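PDB 5COZ: uncharacterized protein from Eubacterium rectale, which is of unknown function but is predicted to be a lipoprotein with a YycH-like regulatory domain, perhaps acting at the cell surface. Local coordinates for residues S61-A66 with E266-G271; I67-N72 with P259-W264; N104-W109 with A119-S124. One frame throughout, in Å; residues are numbered along the deposited sequence. Where two conformers were deposited one is given.

Contact 1 (S61-A66 with E266-G271); sequences SGKVKA and ETTETG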
loop_
_atom_site.group_PDB
_atom_site.type_symbol
_atom_site.label_atom_id
_atom_site.label_comp_id
_atom_site.label_asym_id
_atom_site.label_seq_id
_atom_site.Cartn_x
_atom_site.Cartn_y
_atom_site.Cartn_z
ATOM N N SER A 61 3.056 -3.905 -20.713
ATOM C CA SER A 61 1.973 -2.971 -20.492
ATOM C C SER A 61 0.731 -3.659 -20.976
ATOM O O SER A 61 0.802 -4.577 -21.802
ATOM C CB SER A 61 2.184 -1.674 -21.256
ATOM O OG SER A 61 3.277 -0.990 -20.679
ATOM N N GLY A 62 -0.414 -3.217 -20.495
ATOM C CA GLY A 62 -1.630 -3.870 -20.954
ATOM C C GLY A 62 -2.883 -3.102 -20.623
ATOM O O GLY A 62 -2.855 -1.895 -20.353
ATOM N N LYS A 63 -3.988 -3.809 -20.755
ATOM C CA LYS A 63 -5.312 -3.322 -20.385
ATOM C C LYS A 63 -5.830 -4.233 -19.313
ATOM O O LYS A 63 -5.646 -5.461 -19.407
ATOM C CB LYS A 63 -6.284 -3.350 -21.569
ATOM C CG LYS A 63 -5.874 -2.557 -22.798
ATOM C CD LYS A 63 -6.183 -1.101 -22.664
ATOM C CE LYS A 63 -6.055 -0.423 -24.012
ATOM N NZ LYS A 63 -6.121 1.045 -23.824
ATOM N N VAL A 64 -6.496 -3.661 -18.310
ATOM C CA VAL A 64 -7.157 -4.436 -17.247
ATOM C C VAL A 64 -8.562 -3.927 -17.090
ATOM O O VAL A 64 -8.859 -2.786 -17.467
ATOM C CB VAL A 64 -6.424 -4.340 -15.865
ATOM C CG1 VAL A 64 -4.991 -4.869 -15.934
ATOM C CG2 VAL A 64 -6.451 -2.908 -15.327
ATOM N N LYS A 65 -9.423 -4.746 -16.506
ATOM C CA LYS A 65 -10.784 -4.349 -16.178
ATOM C C LYS A 65 -10.917 -4.334 -14.689
ATOM O O LYS A 65 -10.407 -5.216 -14.012
ATOM C CB LYS A 65 -11.793 -5.358 -16.774
ATOM C CG LYS A 65 -12.116 -5.123 -18.230
ATOM C CD LYS A 65 -13.324 -5.972 -18.646
ATOM C CE LYS A 65 -13.788 -5.651 -20.050
ATOM N NZ LYS A 65 -12.939 -6.298 -21.088
ATOM N N ALA A 66 -11.658 -3.371 -14.166
ATOM C CA ALA A 66 -11.947 -3.356 -12.750
ATOM C C ALA A 66 -12.738 -4.595 -12.354
ATOM O O ALA A 66 -13.619 -5.025 -13.116
ATOM C CB ALA A 66 -12.774 -2.112 -12.423
ATOM N N GLU A 266 -5.411 -7.899 -21.686
ATOM C CA GLU A 266 -4.478 -8.104 -22.800
ATOM C C GLU A 266 -3.199 -7.313 -22.625
ATOM O O GLU A 266 -3.176 -6.279 -21.947
ATOM C CB GLU A 266 -5.123 -7.720 -24.155
ATOM C CG GLU A 266 -5.533 -6.269 -24.274
ATOM C CD GLU A 266 -6.391 -5.983 -25.493
ATOM O OE1 GLU A 266 -5.933 -6.253 -26.625
ATOM O OE2 GLU A 266 -7.524 -5.486 -25.312
ATOM N N THR A 267 -2.148 -7.784 -23.312
ATOM C CA THR A 267 -0.867 -7.101 -23.399
ATOM C C THR A 267 -0.959 -6.121 -24.547
ATOM O O THR A 267 -1.398 -6.507 -25.646
ATOM C CB THR A 267 0.252 -8.122 -23.642
ATOM O OG1 THR A 267 0.265 -9.044 -22.551
ATOM C CG2 THR A 267 1.631 -7.457 -23.763
ATOM N N THR A 268 -0.490 -4.892 -24.338
ATOM C CA THR A 268 -0.515 -3.880 -25.420
ATOM C C THR A 268 0.877 -3.718 -26.013
ATOM O O THR A 268 1.016 -3.567 -27.226
ATOM C CB THR A 268 -1.053 -2.540 -24.902
ATOM O OG1 THR A 268 -0.294 -2.170 -23.749
ATOM C CG2 THR A 268 -2.532 -2.606 -24.551
ATOM N N GLU A 269 1.895 -3.701 -25.166
ATOM C CA GLU A 269 3.293 -3.590 -25.574
ATOM C C GLU A 269 4.184 -4.181 -24.498
ATOM O O GLU A 269 3.747 -4.420 -23.377
ATOM C CB GLU A 269 3.680 -2.131 -25.868
ATOM C CG GLU A 269 3.522 -1.201 -24.677
ATOM C CD GLU A 269 3.563 0.292 -24.943
ATOM O OE1 GLU A 269 3.831 0.696 -26.100
ATOM O OE2 GLU A 269 3.322 1.062 -23.984
ATOM N N THR A 270 5.399 -4.504 -24.870
ATOM C CA THR A 270 6.391 -5.031 -23.948
ATOM C C THR A 270 7.670 -4.304 -24.263
ATOM O O THR A 270 7.994 -4.068 -25.428
ATOM C CB THR A 270 6.558 -6.552 -24.066
ATOM O OG1 THR A 270 5.273 -7.190 -24.029
ATOM C CG2 THR A 270 7.485 -7.129 -22.979
ATOM N N GLY A 271 8.405 -3.975 -23.234
ATOM C CA GLY A 271 9.674 -3.313 -23.449
ATOM C C GLY A 271 10.542 -3.449 -22.238
ATOM O O GLY A 271 10.084 -3.853 -21.162
HETATM O O HOH W 1 -1.535 -0.044 -21.934
#

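Contact 2 (I67-N72 with P259-W264); sequences INFSEN and PPLYDW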
loop_
_atom_site.group_PDB
_atom_site.type_symbol
_atom_site.label_atom_id
_atom_site.label_comp_id
_atom_site.label_asym_id
_atom_site.label_seq_id
_atom_site.Cartn_x
_atom_site.Cartn_y
_atom_site.Cartn_z
ATOM N N ILE A 67 -12.410 -5.185 -11.194
ATOM C CA ILE A 67 -13.193 -6.274 -10.618
ATOM C C ILE A 67 -14.261 -5.586 -9.785
ATOM O O ILE A 67 -13.943 -4.802 -8.880
ATOM C CB ILE A 67 -12.322 -7.281 -9.818
ATOM C CG1 ILE A 67 -11.375 -8.025 -10.792
ATOM C CG2 ILE A 67 -13.215 -8.306 -9.055
ATOM C CD1 ILE A 67 -10.299 -8.840 -10.179
ATOM N N ASN A 68 -15.528 -5.808 -10.122
ATOM C CA ASN A 68 -16.612 -5.205 -9.361
ATOM C C ASN A 68 -17.083 -6.244 -8.347
ATOM O O ASN A 68 -17.622 -7.299 -8.730
ATOM C CB ASN A 68 -17.732 -4.767 -10.293
ATOM C CG ASN A 68 -18.802 -3.994 -9.570
ATOM O OD1 ASN A 68 -19.263 -4.400 -8.494
ATOM N ND2 ASN A 68 -19.213 -2.870 -10.138
ATOM N N PHE A 69 -16.819 -5.988 -7.063
ATOM C CA PHE A 69 -17.112 -7.006 -6.060
ATOM C C PHE A 69 -18.580 -7.235 -5.803
ATOM O O PHE A 69 -18.928 -8.307 -5.321
ATOM C CB PHE A 69 -16.492 -6.610 -4.708
ATOM C CG PHE A 69 -14.986 -6.476 -4.678
ATOM C CD1 PHE A 69 -14.177 -7.394 -5.345
ATOM C CD2 PHE A 69 -14.376 -5.491 -3.913
ATOM C CE1 PHE A 69 -12.786 -7.304 -5.273
ATOM C CE2 PHE A 69 -12.980 -5.389 -3.859
ATOM C CZ PHE A 69 -12.200 -6.297 -4.535
ATOM N N SER A 70 -19.432 -6.243 -6.077
ATOM C CA SER A 70 -20.832 -6.351 -5.680
ATOM C C SER A 70 -21.854 -6.468 -6.822
ATOM O O SER A 70 -23.028 -6.731 -6.527
ATOM C CB SER A 70 -21.201 -5.159 -4.809
ATOM O OG SER A 70 -21.006 -3.967 -5.544
ATOM N N GLU A 71 -21.441 -6.272 -8.089
ATOM C CA GLU A 71 -22.416 -6.286 -9.200
ATOM C C GLU A 71 -23.051 -7.668 -9.411
ATOM O O GLU A 71 -24.222 -7.739 -9.749
ATOM C CB GLU A 71 -21.809 -5.769 -10.504
ATOM C CG GLU A 71 -20.781 -6.666 -11.184
ATOM C CD GLU A 71 -20.228 -6.194 -12.522
ATOM O OE1 GLU A 71 -20.590 -5.084 -12.976
ATOM O OE2 GLU A 71 -19.407 -6.938 -13.106
ATOM N N ASN A 72 -22.276 -8.744 -9.215
ATOM C CA ASN A 72 -22.756 -10.108 -9.348
ATOM C C ASN A 72 -23.020 -10.578 -7.932
ATOM O O ASN A 72 -22.074 -10.746 -7.150
ATOM C CB ASN A 72 -21.710 -10.939 -10.081
ATOM C CG ASN A 72 -22.088 -12.380 -10.286
ATOM O OD1 ASN A 72 -22.462 -13.094 -9.359
ATOM N ND2 ASN A 72 -21.919 -12.861 -11.496
ATOM N N PRO A 259 -8.489 -3.645 -1.257
ATOM C CA PRO A 259 -8.502 -2.475 -2.138
ATOM C C PRO A 259 -9.097 -2.814 -3.501
ATOM O O PRO A 259 -9.355 -4.001 -3.785
ATOM C CB PRO A 259 -7.003 -2.166 -2.268
ATOM C CG PRO A 259 -6.354 -3.529 -2.301
ATOM C CD PRO A 259 -7.186 -4.351 -1.307
ATOM N N PRO A 260 -9.220 -1.842 -4.413
ATOM C CA PRO A 260 -9.672 -2.181 -5.776
ATOM C C PRO A 260 -8.763 -3.187 -6.436
ATOM O O PRO A 260 -7.523 -3.114 -6.324
ATOM C CB PRO A 260 -9.606 -0.836 -6.517
ATOM C CG PRO A 260 -9.741 0.198 -5.405
ATOM C CD PRO A 260 -8.942 -0.396 -4.284
ATOM N N LEU A 261 -9.390 -4.162 -7.144
ATOM C CA LEU A 261 -8.667 -5.217 -7.832
ATOM C C LEU A 261 -9.000 -5.166 -9.291
ATOM O O LEU A 261 -9.988 -4.539 -9.689
ATOM C CB LEU A 261 -8.933 -6.618 -7.266
ATOM C CG LEU A 261 -8.571 -6.838 -5.788
ATOM C CD1 LEU A 261 -8.974 -8.258 -5.354
ATOM C CD2 LEU A 261 -7.057 -6.589 -5.535
ATOM N N TYR A 262 -8.114 -5.765 -10.103
ATOM C CA TYR A 262 -8.176 -5.662 -11.553
ATOM C C TYR A 262 -7.919 -6.990 -12.201
ATOM O O TYR A 262 -7.186 -7.820 -11.654
ATOM C CB TYR A 262 -7.136 -4.634 -12.042
ATOM C CG TYR A 262 -7.336 -3.281 -11.397
ATOM C CD1 TYR A 262 -8.254 -2.370 -11.911
ATOM C CD2 TYR A 262 -6.675 -2.942 -10.211
ATOM C CE1 TYR A 262 -8.509 -1.155 -11.273
ATOM C CE2 TYR A 262 -6.965 -1.754 -9.539
ATOM C CZ TYR A 262 -7.856 -0.847 -10.092
ATOM O OH TYR A 262 -8.125 0.371 -9.494
ATOM N N ASP A 263 -8.545 -7.212 -13.363
ATOM C CA ASP A 263 -8.392 -8.446 -14.135
ATOM C C ASP A 263 -7.664 -8.117 -15.442
ATOM O O ASP A 263 -8.129 -7.293 -16.220
ATOM C CB ASP A 263 -9.766 -9.097 -14.421
ATOM C CG ASP A 263 -9.684 -10.502 -14.996
ATOM O OD1 ASP A 263 -8.839 -11.256 -14.552
ATOM O OD2 ASP A 263 -10.457 -10.816 -15.930
ATOM N N TRP A 264 -6.526 -8.774 -15.679
ATOM C CA TRP A 264 -5.746 -8.553 -16.907
ATOM C C TRP A 264 -6.545 -8.979 -18.146
ATOM O O TRP A 264 -6.976 -10.145 -18.249
ATOM C CB TRP A 264 -4.454 -9.350 -16.830
ATOM C CG TRP A 264 -3.498 -9.075 -17.958
ATOM C CD1 TRP A 264 -3.455 -9.708 -19.172
ATOM C CD2 TRP A 264 -2.403 -8.160 -17.942
ATOM N NE1 TRP A 264 -2.407 -9.221 -19.925
ATOM C CE2 TRP A 264 -1.736 -8.277 -19.187
ATOM C CE3 TRP A 264 -1.897 -7.261 -16.987
ATOM C CZ2 TRP A 264 -0.595 -7.521 -19.495
ATOM C CZ3 TRP A 264 -0.753 -6.521 -17.292
ATOM C CH2 TRP A 264 -0.115 -6.664 -18.528
HETATM O O HOH W 2 -12.263 -4.163 -6.879
#

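Contact 3 (N104-W109 with A119-S124); sequences NEIYLW and AIRNDS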
loop_
_atom_site.group_PDB
_atom_site.type_symbol
_atom_site.label_atom_id
_atom_site.label_comp_id
_atom_site.label_asym_id
_atom_site.label_seq_id
_atom_site.Cartn_x
_atom_site.Cartn_y
_atom_site.Cartn_z
ATOM N N ASN A 104 -23.922 1.578 -8.241
ATOM C CA ASN A 104 -23.056 0.722 -7.427
ATOM C C ASN A 104 -23.877 0.023 -6.357
ATOM O O ASN A 104 -24.661 0.678 -5.679
ATOM C CB ASN A 104 -21.933 1.536 -6.767
ATOM C CG ASN A 104 -21.022 2.273 -7.730
ATOM O OD1 ASN A 104 -20.691 3.446 -7.523
ATOM N ND2 ASN A 104 -20.580 1.607 -8.791
ATOM N N GLU A 105 -23.681 -1.288 -6.189
ATOM C CA GLU A 105 -24.377 -2.072 -5.165
ATOM C C GLU A 105 -23.541 -2.124 -3.894
ATOM O O GLU A 105 -22.328 -2.260 -3.965
ATOM C CB GLU A 105 -24.695 -3.512 -5.638
ATOM C CG GLU A 105 -25.447 -3.621 -6.961
ATOM C CD GLU A 105 -26.697 -2.764 -7.053
ATOM O OE1 GLU A 105 -27.491 -2.774 -6.086
ATOM O OE2 GLU A 105 -26.856 -2.041 -8.063
ATOM N N ILE A 106 -24.183 -1.961 -2.748
ATOM C CA ILE A 106 -23.508 -1.998 -1.446
ATOM C C ILE A 106 -24.207 -3.030 -0.577
ATOM O O ILE A 106 -25.420 -2.943 -0.380
ATOM C CB ILE A 106 -23.566 -0.583 -0.791
ATOM C CG1 ILE A 106 -22.897 0.485 -1.690
ATOM C CG2 ILE A 106 -22.985 -0.578 0.649
ATOM C CD1 ILE A 106 -23.433 1.905 -1.475
ATOM N N TYR A 107 -23.449 -4.026 -0.094
ATOM C CA TYR A 107 -23.994 -5.068 0.770
ATOM C C TYR A 107 -23.345 -5.015 2.112
ATOM O O TYR A 107 -22.116 -4.914 2.198
ATOM C CB TYR A 107 -23.780 -6.455 0.179
ATOM C CG TYR A 107 -24.613 -6.726 -1.037
ATOM C CD1 TYR A 107 -25.883 -7.284 -0.925
ATOM C CD2 TYR A 107 -24.136 -6.431 -2.312
ATOM C CE1 TYR A 107 -26.642 -7.572 -2.049
ATOM C CE2 TYR A 107 -24.890 -6.712 -3.451
ATOM C CZ TYR A 107 -26.149 -7.274 -3.310
ATOM O OH TYR A 107 -26.907 -7.561 -4.423
ATOM N N LEU A 108 -24.152 -5.130 3.157
ATOM C CA LEU A 108 -23.671 -5.117 4.529
ATOM C C LEU A 108 -24.171 -6.302 5.297
ATOM O O LEU A 108 -25.330 -6.702 5.139
ATOM C CB LEU A 108 -24.131 -3.838 5.274
ATOM C CG LEU A 108 -23.888 -2.493 4.552
ATOM C CD1 LEU A 108 -24.387 -1.342 5.395
ATOM C CD2 LEU A 108 -22.424 -2.254 4.285
ATOM N N TRP A 109 -23.335 -6.817 6.202
ATOM C CA TRP A 109 -23.713 -7.870 7.152
ATOM C C TRP A 109 -23.247 -7.413 8.512
ATOM O O TRP A 109 -22.060 -7.142 8.689
ATOM C CB TRP A 109 -23.101 -9.238 6.805
ATOM C CG TRP A 109 -23.664 -9.838 5.567
ATOM C CD1 TRP A 109 -24.673 -10.757 5.487
ATOM C CD2 TRP A 109 -23.259 -9.565 4.230
ATOM N NE1 TRP A 109 -24.920 -11.075 4.176
ATOM C CE2 TRP A 109 -24.032 -10.395 3.382
ATOM C CE3 TRP A 109 -22.253 -8.754 3.656
ATOM C CZ2 TRP A 109 -23.858 -10.415 1.992
ATOM C CZ3 TRP A 109 -22.064 -8.796 2.280
ATOM C CH2 TRP A 109 -22.892 -9.586 1.462
ATOM N N ALA A 119 -18.668 -5.252 4.889
ATOM C CA ALA A 119 -19.261 -4.325 3.944
ATOM C C ALA A 119 -18.592 -4.542 2.622
ATOM O O ALA A 119 -17.362 -4.495 2.547
ATOM C CB ALA A 119 -19.046 -2.886 4.409
ATOM N N ILE A 120 -19.384 -4.765 1.565
ATOM C CA ILE A 120 -18.811 -4.973 0.245
ATOM C C ILE A 120 -19.445 -3.977 -0.729
ATOM O O ILE A 120 -20.667 -3.913 -0.817
ATOM C CB ILE A 120 -18.959 -6.435 -0.249
ATOM C CG1 ILE A 120 -18.327 -7.406 0.758
ATOM C CG2 ILE A 120 -18.347 -6.594 -1.656
ATOM C CD1 ILE A 120 -18.644 -8.889 0.450
ATOM N N ARG A 121 -18.602 -3.220 -1.440
ATOM C CA ARG A 121 -19.014 -2.243 -2.453
ATOM C C ARG A 121 -18.424 -2.675 -3.805
ATOM O O ARG A 121 -17.762 -3.718 -3.885
ATOM C CB ARG A 121 -18.486 -0.834 -2.069
ATOM C CG ARG A 121 -19.168 -0.145 -0.904
ATOM C CD ARG A 121 -18.534 1.212 -0.612
ATOM N NE ARG A 121 -18.904 2.231 -1.600
ATOM C CZ ARG A 121 -18.128 2.625 -2.607
ATOM N NH1 ARG A 121 -16.920 2.095 -2.773
ATOM N NH2 ARG A 121 -18.553 3.551 -3.457
ATOM N N ASN A 122 -18.546 -1.844 -4.849
ATOM C CA ASN A 122 -17.983 -2.239 -6.142
ATOM C C ASN A 122 -16.453 -2.369 -6.128
ATOM O O ASN A 122 -15.928 -3.281 -6.768
ATOM C CB ASN A 122 -18.411 -1.244 -7.244
ATOM C CG ASN A 122 -18.083 0.201 -6.932
ATOM O OD1 ASN A 122 -18.472 0.739 -5.902
ATOM N ND2 ASN A 122 -17.345 0.861 -7.812
ATOM N N ASP A 123 -15.735 -1.496 -5.390
ATOM C CA ASP A 123 -14.277 -1.495 -5.451
ATOM C C ASP A 123 -13.614 -1.567 -4.087
ATOM O O ASP A 123 -12.456 -1.156 -3.944
ATOM C CB ASP A 123 -13.794 -0.226 -6.177
ATOM C CG ASP A 123 -14.144 1.066 -5.453
ATOM O OD1 ASP A 123 -14.993 1.030 -4.530
ATOM O OD2 ASP A 123 -13.597 2.124 -5.829
ATOM N N SER A 124 -14.343 -2.083 -3.083
ATOM C CA SER A 124 -13.767 -2.230 -1.755
ATOM C C SER A 124 -14.561 -3.233 -0.957
ATOM O O SER A 124 -15.739 -3.427 -1.208
ATOM C CB SER A 124 -13.719 -0.889 -1.021
ATOM O OG SER A 124 -15.012 -0.385 -0.740
#

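Contact 1 (S61-A66 with E266-G271)
Ser61 and Lys63 pair with Glu266, Thr268 and Glu269 in an antiparallel arrangement whose short segments run at 155° to each other. Ser61 is held at both backbone polar atoms: its N donates to Glu269 O at 2.8 Å, and Thr268 N donates to Ser61 O at 2.9 Å from above the carbonyl plane. Lys63 N binds Glu266 O at 2.9 Å, whereas the return bond from Glu266 N to Lys63 O is weak at 3.3 Å. Between these pairs Gly62 lies across from Thr267, and its CA comes within 3.0 Å of Glu266 O, leaving no room for a side chain. A water donates to Gly62 O at 2.8 Å and accepts from Thr268 OG1 at 3.1 Å, so it joins the two strands through one carbonyl and one hydroxyl. Lys63 CG touches Thr268 CG2 at 3.8 Å; beyond it the chain bends (chi2 -81°) and NZ forms salt bridges with Asp310 and Asp316. The Glu266 side chain runs beside that of Lys63, but their charged ends do not meet. Ser61 OG is satisfied by Tyr350 OH, and Thr267 OG1 by Lys60 NZ. With Ser61 bonded to both Thr268 and Glu269 while Gly62 faces Thr267, the second strand carries one extra residue, a beta bulge in the edge pairing of the mixed sheet.

Contact 2 (I67-N72 with P259-W264)
Ile67 and Phe69 meet Leu261 in a largely apolar contact between the loop that leaves strand 58-66 and the chain leading into strand 262-272. One direct hydrogen bond spans it, Ile67 N to Leu261 O at 2.9 Å. Beside it a water extends the pairing, donating to Ile67 O at 2.7 Å and accepting from Leu261 N at 2.9 Å; the same water sits over one face of the Phe69 ring, offset toward the rim. Ile67 CD1 packs on Leu261 CB at 3.9 Å and also lies against the Tyr262 carbonyl. In Phe69, chi1 of -62° sets CG beside the backbone N, and the ring turns its edge to the second segment: CZ meets Leu261 CD1 at 3.9 Å and Pro259 O at 3.7 Å, the Phe69 and Leu261 side chains crossing at about a right angle. Within the loop, Asn68 OD1 accepts from Ser70 N at 3.0 Å, in its carbonyl plane, and from Glu71 N above that plane; the Ser70 bond closes an Asx turn, and with the Glu71 bond makes an Asx motif. Asn72 then N-caps helix 73-87 through Lys75 N, and Leu261 rests on Pro218 of strand 211-220.

Contact 3 (N104-W109 with A119-S124)
Tyr107 and Ile120 form an antiparallel hydrogen-bonded pair, Tyr107 N to Ile120 O at 2.9 Å and Ile120 N to Tyr107 O at 2.8 Å, next to the non-hydrogen-bonded pair of Leu108 and Ala119. On the face of that second pair, Leu108 CD2 presses on Ala119 CB at 3.4 Å, tighter than usual van der Waals contact. On the other face, Trp109 CZ3 meets the tip of Ile120, its CD1, at 3.9 Å; Trp109, Tyr107 and Ile120 all pack against helix 73-87. Ile106 and Arg121 lie side by side, with CG1 of the isoleucine 3.9 Å from CG of the arginine. Farther along, the strand pairing gives way to two stacked amides. The planes of Asn104 and Asn122 are only 4° apart, and Asn104 ND2 lies 3.4 Å from Asn122 CG, which chi1 (54°) sets between the backbone N and carbonyl carbon. Their two ND2 groups are both donors and do not bond to each other. Asn122 OD1 lies over one face of the Arg121 guanidinium, offset toward its rim. Arg121 NH1 in turn forms a salt bridge with Asp123 OD1 at 2.8 Å, its hydrogen bond weak in angle. An alanine at Asn122 would probably leave the Asn104 amide without its stacking partner and the guanidinium face without the oxygen above it. Asn122 OD1 is buried without a hydrogen-bond partner, so the positive charge beneath it may offset part of that cost, consistent with stacking and electrostatics partly standing in for hydrogen bonds.

In the fold
Contacts 1 and 2 share strand 262-272; on the other side contact 1 uses strand 58-66 and contact 2 the loop that follows it. Their centres are about 17 Å apart, and Lys65 O is joined to Asp263 N by a probable hydrogen bond. Contact 3 belongs to the hairpin of strands 104-111 and 116-120, in the separate antiparallel sheet. Its centre is about 11 Å from that of contact 2, to which probable hydrogen bonds Phe69 N–Asn122 O and Ser70 OG–Glu105 O link it, but about 27 Å from that of contact 1. In sequence, the early segments of contacts 1 and 2 come first, then both of contact 3, then the late segments of contacts 2 and 1. Loop 67-72 thus bridges the two sheets.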